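Local coordinates for protein versicolorin reductase (Brucella melitensis, PDB 4NIM) that probably catalyses nicotinamide-dependent reduction of a carbonyl substrate, as expected of a short-chain dehydrogenase/reductase, although its exact substrate is not established, at residues V149-M154 with L194-M199; L176-A181 with G254-F259; M154-G159 with S262-Y267; G102-G107 with A164-S169. One frame throughout, in Å; residues are numbered along the deposited sequence.

Contact 1 (V149-M154 with L194-M199); sequences VNVSSM and LNIGWM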
loop_
_atom_site.group_PDB
_atom_site.type_symbol
_atom_site.label_atom_id
_atom_site.label_comp_id
_atom_site.label_asym_id
_atom_site.label_seq_id
_atom_site.Cartn_x
_atom_site.Cartn_y
_atom_site.Cartn_z
ATOM N N VAL A 149 2.497 5.294 -2.868
ATOM C CA VAL A 149 1.098 4.871 -3.146
ATOM C C VAL A 149 0.617 4.090 -1.930
ATOM O O VAL A 149 1.183 3.064 -1.554
ATOM C CB VAL A 149 0.936 4.035 -4.410
ATOM C CG1 VAL A 149 -0.539 3.692 -4.661
ATOM C CG2 VAL A 149 1.521 4.742 -5.629
ATOM N N ASN A 150 -0.366 4.647 -1.240
ATOM C CA ASN A 150 -1.028 3.951 -0.161
ATOM C C ASN A 150 -2.254 3.189 -0.658
ATOM O O ASN A 150 -3.102 3.763 -1.365
ATOM C CB ASN A 150 -1.433 4.953 0.908
ATOM C CG ASN A 150 -0.220 5.590 1.561
ATOM O OD1 ASN A 150 0.808 4.919 1.704
ATOM N ND2 ASN A 150 -0.314 6.864 1.920
ATOM N N VAL A 151 -2.363 1.919 -0.315
ATOM C CA VAL A 151 -3.553 1.160 -0.693
ATOM C C VAL A 151 -4.516 1.211 0.513
ATOM O O VAL A 151 -4.279 0.585 1.553
ATOM C CB VAL A 151 -3.245 -0.266 -1.056
ATOM C CG1 VAL A 151 -4.539 -1.027 -1.440
ATOM C CG2 VAL A 151 -2.264 -0.309 -2.258
ATOM N N SER A 152 -5.559 2.003 0.373
ATOM C CA SER A 152 -6.550 2.170 1.404
ATOM C C SER A 152 -7.829 1.467 0.922
ATOM O O SER A 152 -7.749 0.509 0.164
ATOM C CB SER A 152 -6.786 3.644 1.687
ATOM O OG SER A 152 -7.663 3.820 2.779
ATOM N N SER A 153 -8.990 1.857 1.461
ATOM C CA SER A 153 -10.206 1.092 1.242
ATOM C C SER A 153 -11.394 1.961 0.901
ATOM O O SER A 153 -11.480 3.114 1.332
ATOM C CB SER A 153 -10.478 0.279 2.525
ATOM O OG SER A 153 -11.686 -0.449 2.448
ATOM N N MET A 154 -12.399 1.377 0.245
ATOM C CA MET A 154 -13.693 2.049 0.076
ATOM C C MET A 154 -14.400 2.213 1.407
ATOM O O MET A 154 -15.359 2.946 1.528
ATOM C CB MET A 154 -14.619 1.292 -0.893
ATOM C CG MET A 154 -14.140 1.368 -2.324
ATOM S SD MET A 154 -14.099 3.027 -3.069
ATOM C CE MET A 154 -15.801 3.459 -3.181
ATOM N N LEU A 194 -5.005 4.861 -3.247
ATOM C CA LEU A 194 -5.920 4.118 -4.072
ATOM C C LEU A 194 -6.845 3.363 -3.136
ATOM O O LEU A 194 -6.384 2.527 -2.345
ATOM C CB LEU A 194 -5.169 3.160 -5.015
ATOM C CG LEU A 194 -6.086 2.492 -6.040
ATOM C CD1 LEU A 194 -6.554 3.493 -7.087
ATOM C CD2 LEU A 194 -5.348 1.324 -6.708
ATOM N N ASN A 195 -8.141 3.674 -3.197
ATOM C CA ASN A 195 -9.067 3.183 -2.185
ATOM C C ASN A 195 -9.892 2.068 -2.802
ATOM O O ASN A 195 -10.858 2.322 -3.525
ATOM C CB ASN A 195 -9.961 4.277 -1.606
ATOM C CG ASN A 195 -9.197 5.242 -0.723
ATOM O OD1 ASN A 195 -8.192 5.814 -1.157
ATOM N ND2 ASN A 195 -9.699 5.467 0.492
ATOM N N ILE A 196 -9.527 0.846 -2.471
ATOM C CA ILE A 196 -10.030 -0.313 -3.197
ATOM C C ILE A 196 -11.171 -1.016 -2.516
ATOM O O ILE A 196 -11.389 -0.934 -1.286
ATOM C CB ILE A 196 -8.903 -1.341 -3.524
ATOM C CG1 ILE A 196 -8.264 -1.921 -2.254
ATOM C CG2 ILE A 196 -7.857 -0.720 -4.416
ATOM C CD1 ILE A 196 -7.380 -3.122 -2.544
ATOM N N GLY A 197 -11.978 -1.648 -3.360
ATOM C CA GLY A 197 -12.999 -2.594 -2.928
ATOM C C GLY A 197 -12.388 -3.913 -2.485
ATOM O O GLY A 197 -11.190 -4.004 -2.247
ATOM N N TRP A 198 -13.216 -4.933 -2.396
ATOM C CA TRP A 198 -12.755 -6.228 -1.897
ATOM C C TRP A 198 -12.027 -6.999 -3.015
ATOM O O TRP A 198 -12.453 -7.005 -4.176
ATOM C CB TRP A 198 -13.925 -7.037 -1.385
ATOM C CG TRP A 198 -14.578 -6.453 -0.190
ATOM C CD1 TRP A 198 -15.890 -6.153 -0.051
ATOM C CD2 TRP A 198 -13.944 -6.103 1.051
ATOM N NE1 TRP A 198 -16.140 -5.639 1.216
ATOM C CE2 TRP A 198 -14.955 -5.586 1.908
ATOM C CE3 TRP A 198 -12.627 -6.165 1.524
ATOM C CZ2 TRP A 198 -14.686 -5.139 3.203
ATOM C CZ3 TRP A 198 -12.357 -5.703 2.823
ATOM C CH2 TRP A 198 -13.380 -5.193 3.638
ATOM N N MET A 199 -10.936 -7.646 -2.654
ATOM C CA MET A 199 -10.171 -8.362 -3.669
ATOM C C MET A 199 -10.294 -9.857 -3.711
ATOM O O MET A 199 -10.506 -10.508 -2.692
ATOM C CB MET A 199 -8.730 -7.998 -3.551
ATOM C CG MET A 199 -8.565 -6.556 -4.022
ATOM S SD MET A 199 -6.870 -6.398 -4.502
ATOM C CE MET A 199 -6.211 -6.703 -2.865
HETATM O O HOH W 1 -11.910 -2.863 0.882
#
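N150 and L194 begin a ladder of backbone bonds between two parallel strands, L194 N giving to N150 O at 2.9 Å. S152 N returns to L194 O, and I196 N then reaches S152 O at 3.2 Å. M154 N closes the series on I196 O at 3.0 Å, where the strands are running out; their axes make an angle of 37°.

Among side-chain bonds, N195 ND2 gives to S153 O at 3.1 Å, from above the carbonyl plane. D174 takes a bond from the same ND2 and S193 OG pairs with OD1, so the amide is gripped at both ends. S152 OG lies beside it but is bonded to D174. On the sheet face of V151, S153 and I196, S153 OG, held mainly by the N-H of S155, also shares water 1 with I196 O.

Apolar contact is made on that face by V151 CG1, 3.7 Å from I196 CD1. M154, bent at chi2 (-63°), brings SD to 3.3 Å from N195 O.

Helix 164-183 links the two neighbouring strands in a right-handed beta-alpha-beta crossover of the Rossmann fold. S153, touching K170, holds the position of the active-site serine of short-chain dehydrogenases, consistent with a catalytic role.

Contact 2 (L176-A181 with G254-F259); sequences LTRNVA and GAIVNF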
loop_
_atom_site.group_PDB
_atom_site.type_symbol
_atom_site.label_atom_id
_atom_site.label_comp_id
_atom_site.label_asym_id
_atom_site.label_seq_id
_atom_site.Cartn_x
_atom_site.Cartn_y
_atom_site.Cartn_z
ATOM N N LEU A 176 -3.592 10.684 6.718
ATOM C CA LEU A 176 -2.132 10.645 6.564
ATOM C C LEU A 176 -1.614 10.866 5.121
ATOM O O LEU A 176 -0.690 11.642 4.913
ATOM C CB LEU A 176 -1.600 9.337 7.129
ATOM C CG LEU A 176 -0.083 9.264 7.251
ATOM C CD1 LEU A 176 0.441 10.263 8.255
ATOM C CD2 LEU A 176 0.361 7.821 7.578
ATOM N N THR A 177 -2.301 10.293 4.147
ATOM C CA THR A 177 -1.960 10.503 2.747
ATOM C C THR A 177 -2.001 11.997 2.472
ATOM O O THR A 177 -1.061 12.546 1.899
ATOM C CB THR A 177 -2.939 9.762 1.800
ATOM O OG1 THR A 177 -2.797 8.326 1.971
ATOM C CG2 THR A 177 -2.716 10.188 0.320
ATOM N N ARG A 178 -3.059 12.679 2.916
ATOM C CA ARG A 178 -3.171 14.102 2.606
ATOM C C ARG A 178 -2.161 14.907 3.387
ATOM O O ARG A 178 -1.538 15.818 2.857
ATOM C CB ARG A 178 -4.571 14.630 2.853
ATOM C CG ARG A 178 -5.618 14.034 1.907
ATOM C CD ARG A 178 -6.808 14.921 2.041
ATOM N NE ARG A 178 -7.917 14.596 1.175
ATOM C CZ ARG A 178 -8.996 13.913 1.530
ATOM N NH1 ARG A 178 -9.120 13.395 2.772
ATOM N NH2 ARG A 178 -9.929 13.730 0.588
ATOM N N ASN A 179 -1.978 14.567 4.655
ATOM C CA ASN A 179 -1.015 15.310 5.513
ATOM C C ASN A 179 0.385 15.215 4.955
ATOM O O ASN A 179 1.115 16.213 4.821
ATOM C CB ASN A 179 -1.067 14.768 6.951
ATOM C CG ASN A 179 -0.189 15.555 7.888
ATOM O OD1 ASN A 179 1.013 15.381 7.884
ATOM N ND2 ASN A 179 -0.820 16.402 8.750
ATOM N N VAL A 180 0.798 14.010 4.644
ATOM C CA VAL A 180 2.160 13.794 4.126
ATOM C C VAL A 180 2.302 14.479 2.773
ATOM O O VAL A 180 3.230 15.251 2.593
ATOM C CB VAL A 180 2.561 12.314 4.118
ATOM C CG1 VAL A 180 3.951 12.152 3.547
ATOM C CG2 VAL A 180 2.505 11.734 5.536
ATOM N N ALA A 181 1.354 14.261 1.861
ATOM C CA ALA A 181 1.424 14.912 0.549
ATOM C C ALA A 181 1.642 16.400 0.690
ATOM O O ALA A 181 2.492 16.977 0.006
ATOM C CB ALA A 181 0.199 14.662 -0.277
ATOM N N GLY A 254 -1.625 13.775 -3.052
ATOM C CA GLY A 254 -2.704 14.022 -2.097
ATOM C C GLY A 254 -4.060 13.523 -2.582
ATOM O O GLY A 254 -5.070 13.750 -1.946
ATOM N N ALA A 255 -4.061 12.774 -3.670
ATOM C CA ALA A 255 -5.330 12.307 -4.231
ATOM C C ALA A 255 -5.789 11.098 -3.485
ATOM O O ALA A 255 -4.968 10.300 -3.032
ATOM C CB ALA A 255 -5.178 12.019 -5.709
ATOM N N ILE A 256 -7.110 11.001 -3.320
ATOM C CA ILE A 256 -7.794 9.836 -2.748
ATOM C C ILE A 256 -8.616 9.288 -3.903
ATOM O O ILE A 256 -9.588 9.904 -4.317
ATOM C CB ILE A 256 -8.730 10.252 -1.566
ATOM C CG1 ILE A 256 -7.960 10.904 -0.409
ATOM C CG2 ILE A 256 -9.557 9.047 -1.088
ATOM C CD1 ILE A 256 -6.780 10.145 0.116
ATOM N N VAL A 257 -8.134 8.214 -4.543
ATOM C CA VAL A 257 -8.708 7.708 -5.766
ATOM C C VAL A 257 -9.510 6.433 -5.456
ATOM O O VAL A 257 -8.947 5.356 -5.151
ATOM C CB VAL A 257 -7.585 7.396 -6.764
ATOM C CG1 VAL A 257 -8.137 6.925 -8.091
ATOM C CG2 VAL A 257 -6.658 8.623 -6.916
ATOM N N ASN A 258 -10.805 6.541 -5.552
ATOM C CA ASN A 258 -11.695 5.399 -5.292
ATOM C C ASN A 258 -11.632 4.426 -6.441
ATOM O O ASN A 258 -11.778 4.811 -7.594
ATOM C CB ASN A 258 -13.110 5.852 -5.099
ATOM C CG ASN A 258 -13.273 6.729 -3.888
ATOM O OD1 ASN A 258 -13.315 7.974 -3.988
ATOM N ND2 ASN A 258 -13.238 6.132 -2.752
ATOM N N PHE A 259 -11.493 3.160 -6.118
ATOM C CA PHE A 259 -11.348 2.120 -7.113
ATOM C C PHE A 259 -12.239 0.962 -6.752
ATOM O O PHE A 259 -11.824 0.069 -6.044
ATOM C CB PHE A 259 -9.905 1.671 -7.208
ATOM C CG PHE A 259 -9.605 0.849 -8.429
ATOM C CD1 PHE A 259 -9.820 -0.526 -8.424
ATOM C CD2 PHE A 259 -9.162 1.441 -9.592
ATOM C CE1 PHE A 259 -9.567 -1.314 -9.557
ATOM C CE2 PHE A 259 -8.879 0.667 -10.732
ATOM C CZ PHE A 259 -9.127 -0.702 -10.720
HETATM O O HOH W 2 -7.491 14.657 -1.772
#
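R178 and G254 have their CA atoms 4.7 Å apart where a turn of helix 164-183 passes over the loop leading into strand 256-259, and G254 makes its bend there with a positive phi of 83°. A181 presses its CB against this glycine, 3.4 Å from G254 N and slightly closer to G254 CA than carbon atoms usually come. One turn earlier in the helix, T177 meets the strand through its methyl: CG2, anti to the backbone N, lies 4.1 Å from I256 CD1 and about as far from A255 O. The hydroxyl of T177 is engaged elsewhere, by N150 ND2 and L173 O.

Strand 256-259 is the outermost strand, on this side, of the parallel Rossmann sheet, and these residues are where the helix reaches past strand 190-196 to cover it.

At the more exposed margin R178 runs extended from CG to NE and crosses I256 at about a right angle. One face of its guanidinium rests over I256 CG1, which is 3.6 Å from R178 NH2. Water 2 ties the same side chain to the loop, accepting from R178 NE at 3.0 Å and donating to G254 O at 2.6 Å.

Contact 3 (M154-G159 with S262-Y267); sequences MSSMGG and SVWGAY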
loop_
_atom_site.group_PDB
_atom_site.type_symbol
_atom_site.label_atom_id
_atom_site.label_comp_id
_atom_site.label_asym_id
_atom_site.label_seq_id
_atom_site.Cartn_x
_atom_site.Cartn_y
_atom_site.Cartn_z
ATOM N N MET A 154 -12.399 1.377 0.245
ATOM C CA MET A 154 -13.693 2.049 0.076
ATOM C C MET A 154 -14.400 2.213 1.407
ATOM O O MET A 154 -15.359 2.946 1.528
ATOM C CB MET A 154 -14.619 1.292 -0.893
ATOM C CG MET A 154 -14.140 1.368 -2.324
ATOM S SD MET A 154 -14.099 3.027 -3.069
ATOM C CE MET A 154 -15.801 3.459 -3.181
ATOM N N SER A 155 -13.945 1.471 2.419
ATOM C CA SER A 155 -14.468 1.560 3.762
ATOM C C SER A 155 -13.981 2.759 4.588
ATOM O O SER A 155 -14.480 3.008 5.719
ATOM C CB SER A 155 -14.112 0.256 4.509
ATOM O OG SER A 155 -14.715 -0.857 3.940
ATOM N N SER A 156 -13.092 3.578 4.009
ATOM C CA SER A 156 -12.372 4.555 4.782
ATOM C C SER A 156 -13.176 5.784 5.191
ATOM O O SER A 156 -12.713 6.568 6.007
ATOM C CB SER A 156 -11.140 4.981 4.003
ATOM O OG SER A 156 -11.478 5.780 2.915
ATOM N N MET A 157 -14.351 5.996 4.599
ATOM C CA MET A 157 -15.165 7.110 5.020
ATOM C C MET A 157 -16.009 6.778 6.258
ATOM O O MET A 157 -16.289 7.644 7.053
ATOM C CB MET A 157 -16.063 7.586 3.877
ATOM C CG MET A 157 -17.083 8.586 4.326
ATOM S SD MET A 157 -17.920 9.324 2.904
ATOM C CE MET A 157 -16.581 10.089 2.028
ATOM N N GLY A 158 -16.451 5.531 6.391
ATOM C CA GLY A 158 -17.324 5.141 7.475
ATOM C C GLY A 158 -17.378 3.630 7.445
ATOM O O GLY A 158 -16.844 2.974 8.327
ATOM N N GLY A 159 -17.998 3.088 6.410
ATOM C CA GLY A 159 -17.950 1.652 6.176
ATOM C C GLY A 159 -18.899 0.811 6.970
ATOM O O GLY A 159 -19.948 1.308 7.445
ATOM N N SER A 262 -18.602 0.798 -6.781
ATOM C CA SER A 262 -19.479 1.491 -5.828
ATOM C C SER A 262 -18.977 2.933 -5.774
ATOM O O SER A 262 -17.869 3.232 -6.257
ATOM C CB SER A 262 -19.440 0.838 -4.472
ATOM O OG SER A 262 -18.222 1.105 -3.738
ATOM N N VAL A 263 -19.781 3.815 -5.177
ATOM C CA VAL A 263 -19.559 5.238 -5.283
ATOM C C VAL A 263 -20.000 5.864 -3.957
ATOM O O VAL A 263 -21.149 5.745 -3.575
ATOM C CB VAL A 263 -20.374 5.835 -6.469
ATOM C CG1 VAL A 263 -20.173 7.357 -6.478
ATOM C CG2 VAL A 263 -19.891 5.246 -7.825
ATOM N N TRP A 264 -19.075 6.474 -3.229
ATOM C CA TRP A 264 -19.423 7.114 -1.967
ATOM C C TRP A 264 -20.556 8.112 -2.123
ATOM O O TRP A 264 -20.543 8.957 -3.032
ATOM C CB TRP A 264 -18.187 7.834 -1.407
ATOM C CG TRP A 264 -17.179 6.951 -0.796
ATOM C CD1 TRP A 264 -17.319 5.640 -0.476
ATOM C CD2 TRP A 264 -15.864 7.331 -0.395
ATOM N NE1 TRP A 264 -16.178 5.178 0.129
ATOM C CE2 TRP A 264 -15.255 6.193 0.170
ATOM C CE3 TRP A 264 -15.122 8.512 -0.494
ATOM C CZ2 TRP A 264 -13.945 6.204 0.661
ATOM C CZ3 TRP A 264 -13.763 8.519 -0.011
ATOM C CH2 TRP A 264 -13.214 7.373 0.581
ATOM N N GLY A 265 -21.526 8.037 -1.211
ATOM C CA GLY A 265 -22.642 8.935 -1.159
ATOM C C GLY A 265 -23.690 8.754 -2.243
ATOM O O GLY A 265 -24.533 9.612 -2.401
ATOM N N ALA A 266 -23.633 7.644 -2.993
ATOM C CA ALA A 266 -24.569 7.365 -4.036
ATOM C C ALA A 266 -25.186 5.990 -3.775
ATOM O O ALA A 266 -24.530 5.067 -3.275
ATOM C CB ALA A 266 -23.852 7.409 -5.397
ATOM N N TYR A 267 -26.461 5.863 -4.140
ATOM C CA TYR A 267 -27.285 4.703 -3.752
ATOM C C TYR A 267 -28.660 4.858 -4.341
ATOM O O TYR A 267 -29.016 5.933 -4.766
ATOM C CB TYR A 267 -27.437 4.611 -2.234
ATOM C CG TYR A 267 -27.664 5.930 -1.542
ATOM C CD1 TYR A 267 -28.904 6.514 -1.520
ATOM C CD2 TYR A 267 -26.594 6.616 -0.899
ATOM C CE1 TYR A 267 -29.134 7.733 -0.850
ATOM C CE2 TYR A 267 -26.819 7.821 -0.269
ATOM C CZ TYR A 267 -28.078 8.391 -0.276
ATOM O OH TYR A 267 -28.306 9.579 0.387
#
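W264 is fastened to M154 by its indole N-H: NE1 gives to M154 O at 2.8 Å, with an N-H...O angle of 158° and the oxygen lying 7° from the ring plane. The two indole faces are covered by methionines. M154 CE sits over the five-membered ring, 4.1 Å from its centroid, in a CH-pi contact, and its sulfur lies obliquely above the same ring as a Met-aromatic contact. The same CE is 3.4 Å from S262 OG. Over the opposite face M157 CB stands 4.1 Å from the centroid of the six-membered ring; M157 is deposited in two conformers, and the close approach of its CE is doubtful. At the ring edge S156 OG approaches W264 CH2 to 3.3 Å.

The contact thus anchors the segment that follows the last sheet strand, 256-259, to the loop between strand 147-153 and helix 164-183. W264 occupies the second position of a type II beta turn from V263 to A266, closed by A266 N giving to V263 O at 3.2 Å; G265 follows with positive phi.

Further out, S156 OG is held by D174 and by S153 O. S262 OG is itself bonded to D260. N258 and N195 pack against the indole.

Contact 4 (G102-G107 with A164-S169); sequences GLTDRG and AAYCAS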
loop_
_atom_site.group_PDB
_atom_site.type_symbol
_atom_site.label_atom_id
_atom_site.label_comp_id
_atom_site.label_asym_id
_atom_site.label_seq_id
_atom_site.Cartn_x
_atom_site.Cartn_y
_atom_site.Cartn_z
ATOM N N GLY A 102 -2.047 -5.173 4.191
ATOM C CA GLY A 102 -3.116 -4.757 5.069
ATOM C C GLY A 102 -3.676 -5.941 5.788
ATOM O O GLY A 102 -3.539 -7.046 5.330
ATOM N N LEU A 103 -4.324 -5.697 6.913
ATOM C CA LEU A 103 -5.034 -6.722 7.601
ATOM C C LEU A 103 -6.505 -6.402 7.489
ATOM O O LEU A 103 -6.905 -5.245 7.542
ATOM C CB LEU A 103 -4.721 -6.696 9.092
ATOM C CG LEU A 103 -3.521 -7.354 9.683
ATOM C CD1 LEU A 103 -3.629 -7.217 11.221
ATOM C CD2 LEU A 103 -3.441 -8.815 9.246
ATOM N N THR A 104 -7.322 -7.443 7.431
ATOM C CA THR A 104 -8.753 -7.266 7.347
ATOM C C THR A 104 -9.537 -7.986 8.485
ATOM O O THR A 104 -10.696 -8.347 8.299
ATOM C CB THR A 104 -9.253 -7.807 6.000
ATOM O OG1 THR A 104 -8.951 -9.197 5.962
ATOM C CG2 THR A 104 -8.582 -7.097 4.829
ATOM N N ASP A 105 -8.914 -8.163 9.645
ATOM C CA ASP A 105 -9.597 -8.692 10.831
ATOM C C ASP A 105 -10.920 -7.960 11.094
ATOM O O ASP A 105 -10.990 -6.735 11.018
ATOM C CB ASP A 105 -8.744 -8.553 12.108
ATOM C CG ASP A 105 -7.483 -9.400 12.074
ATOM O OD1 ASP A 105 -6.887 -9.503 10.987
ATOM O OD2 ASP A 105 -7.111 -9.979 13.127
ATOM N N ARG A 106 -11.924 -8.758 11.447
ATOM C CA ARG A 106 -13.288 -8.315 11.657
ATOM C C ARG A 106 -13.631 -8.104 13.116
ATOM O O ARG A 106 -13.045 -8.719 13.990
ATOM C CB ARG A 106 -14.247 -9.374 11.072
ATOM C CG ARG A 106 -14.130 -9.455 9.549
ATOM C CD ARG A 106 -14.665 -10.739 8.951
ATOM N NE ARG A 106 -13.827 -11.811 9.491
ATOM C CZ ARG A 106 -14.239 -12.879 10.187
ATOM N NH1 ARG A 106 -15.534 -13.127 10.377
ATOM N NH2 ARG A 106 -13.324 -13.718 10.679
ATOM N N GLY A 107 -14.654 -7.299 13.354
ATOM C CA GLY A 107 -15.172 -7.083 14.668
ATOM C C GLY A 107 -16.135 -5.930 14.663
ATOM O O GLY A 107 -15.953 -4.940 13.914
ATOM N N ALA A 164 -15.502 -2.486 12.236
ATOM C CA ALA A 164 -15.401 -1.138 12.731
ATOM C C ALA A 164 -13.996 -0.621 12.835
ATOM O O ALA A 164 -13.731 0.496 12.365
ATOM C CB ALA A 164 -16.118 -0.972 14.089
ATOM N N ALA A 165 -13.108 -1.349 13.506
ATOM C CA ALA A 165 -11.760 -0.838 13.732
ATOM C C ALA A 165 -10.975 -0.777 12.409
ATOM O O ALA A 165 -10.184 0.182 12.184
ATOM C CB ALA A 165 -10.998 -1.714 14.733
ATOM N N TYR A 166 -11.237 -1.744 11.553
ATOM C CA TYR A 166 -10.599 -1.787 10.208
ATOM C C TYR A 166 -10.924 -0.504 9.448
ATOM O O TYR A 166 -10.031 0.146 8.905
ATOM C CB TYR A 166 -11.107 -2.976 9.397
ATOM C CG TYR A 166 -10.783 -2.955 7.905
ATOM C CD1 TYR A 166 -9.636 -3.467 7.433
ATOM C CD2 TYR A 166 -11.689 -2.395 6.989
ATOM C CE1 TYR A 166 -9.359 -3.490 6.046
ATOM C CE2 TYR A 166 -11.421 -2.325 5.641
ATOM C CZ TYR A 166 -10.276 -2.898 5.177
ATOM O OH TYR A 166 -10.078 -2.822 3.840
ATOM N N CYS A 167 -12.192 -0.101 9.475
ATOM C CA CYS A 167 -12.614 1.094 8.711
ATOM C C CYS A 167 -11.885 2.313 9.264
ATOM O O CYS A 167 -11.281 3.055 8.498
ATOM C CB CYS A 167 -14.093 1.296 8.763
ATOM S SG CYS A 167 -15.009 -0.048 7.968
ATOM N N ALA A 168 -11.900 2.481 10.596
ATOM C CA ALA A 168 -11.145 3.591 11.225
ATOM C C ALA A 168 -9.654 3.616 10.880
ATOM O O ALA A 168 -9.070 4.694 10.677
ATOM C CB ALA A 168 -11.393 3.591 12.755
ATOM N N SER A 169 -8.995 2.461 10.835
ATOM C CA SER A 169 -7.568 2.391 10.472
ATOM C C SER A 169 -7.295 2.921 9.062
ATOM O O SER A 169 -6.266 3.542 8.833
ATOM C CB SER A 169 -6.988 0.968 10.625
ATOM O OG SER A 169 -7.433 0.064 9.607
HETATM O O HOH W 3 -12.497 -4.480 12.018
HETATM O O HOH W 4 -13.461 -4.018 14.530
#
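G107 O is gripped twice at the start of helix 164-183. A164 N gives to it at 3.0 Å, with the donor almost straight out from the carbonyl (C=O...N 177°), and water 4 donates to it at 2.7 Å. That water also accepts from A165 N, while water 3 accepts from Y166 N at 3.0 Å and donates to D105 O. The N-H groups of three successive first-turn residues are therefore satisfied, directly or through water, by carbonyls of the loop.

Y166 carries the side-chain contact. Its CG is anti to the backbone N (chi1 166°), and the ring lies against the L103-T104 backbone: L103 O meets the ring edge in its plane, 3.3 Å from Y166 CD1. T104 runs side by side with the tyrosine, pointing the same way, and brings CG2 to 3.9 Å from Y166 CE1.

Both segments are braced from behind. S169 OG gives to Y166 O at 2.7 Å and is also bonded to N124, whose OD1 accepts from L103 N; D105 forms a salt bridge with R119. At the far end of the ring, Y166 OH makes a weak hydrogen bond with S153 OG. Y166 begins the Tyr-X-X-X-Lys signature of short-chain dehydrogenases, so this loop probably lines the active-site cleft beside the family's catalytic tyrosine.

Overall arrangement
Contact 1 lies deepest, and the other three meet it. Contact 2 continues its sheet outward: N195 N is 2.7 Å from V257 O and N195 O is 2.8 Å from F259 N, both probable hydrogen bonds. Contact 3 shares M154 with contact 1, their centres about 12 Å apart, and S156 OG lies 3.0 Å from N195 ND2. Contact 4 reaches contact 1 at the probable active site, where S153 OG and Y166 OH are 3.2 Å apart. Contacts 4 and 2 use the first and the later turns of helix 164-183, about 8 Å apart at their nearest atoms. Ethanediol, probably from the crystallisation liquor, lies about 4 Å from the W264 side chain, and the I256 side chain is likewise about 4 Å from bound ethanediol.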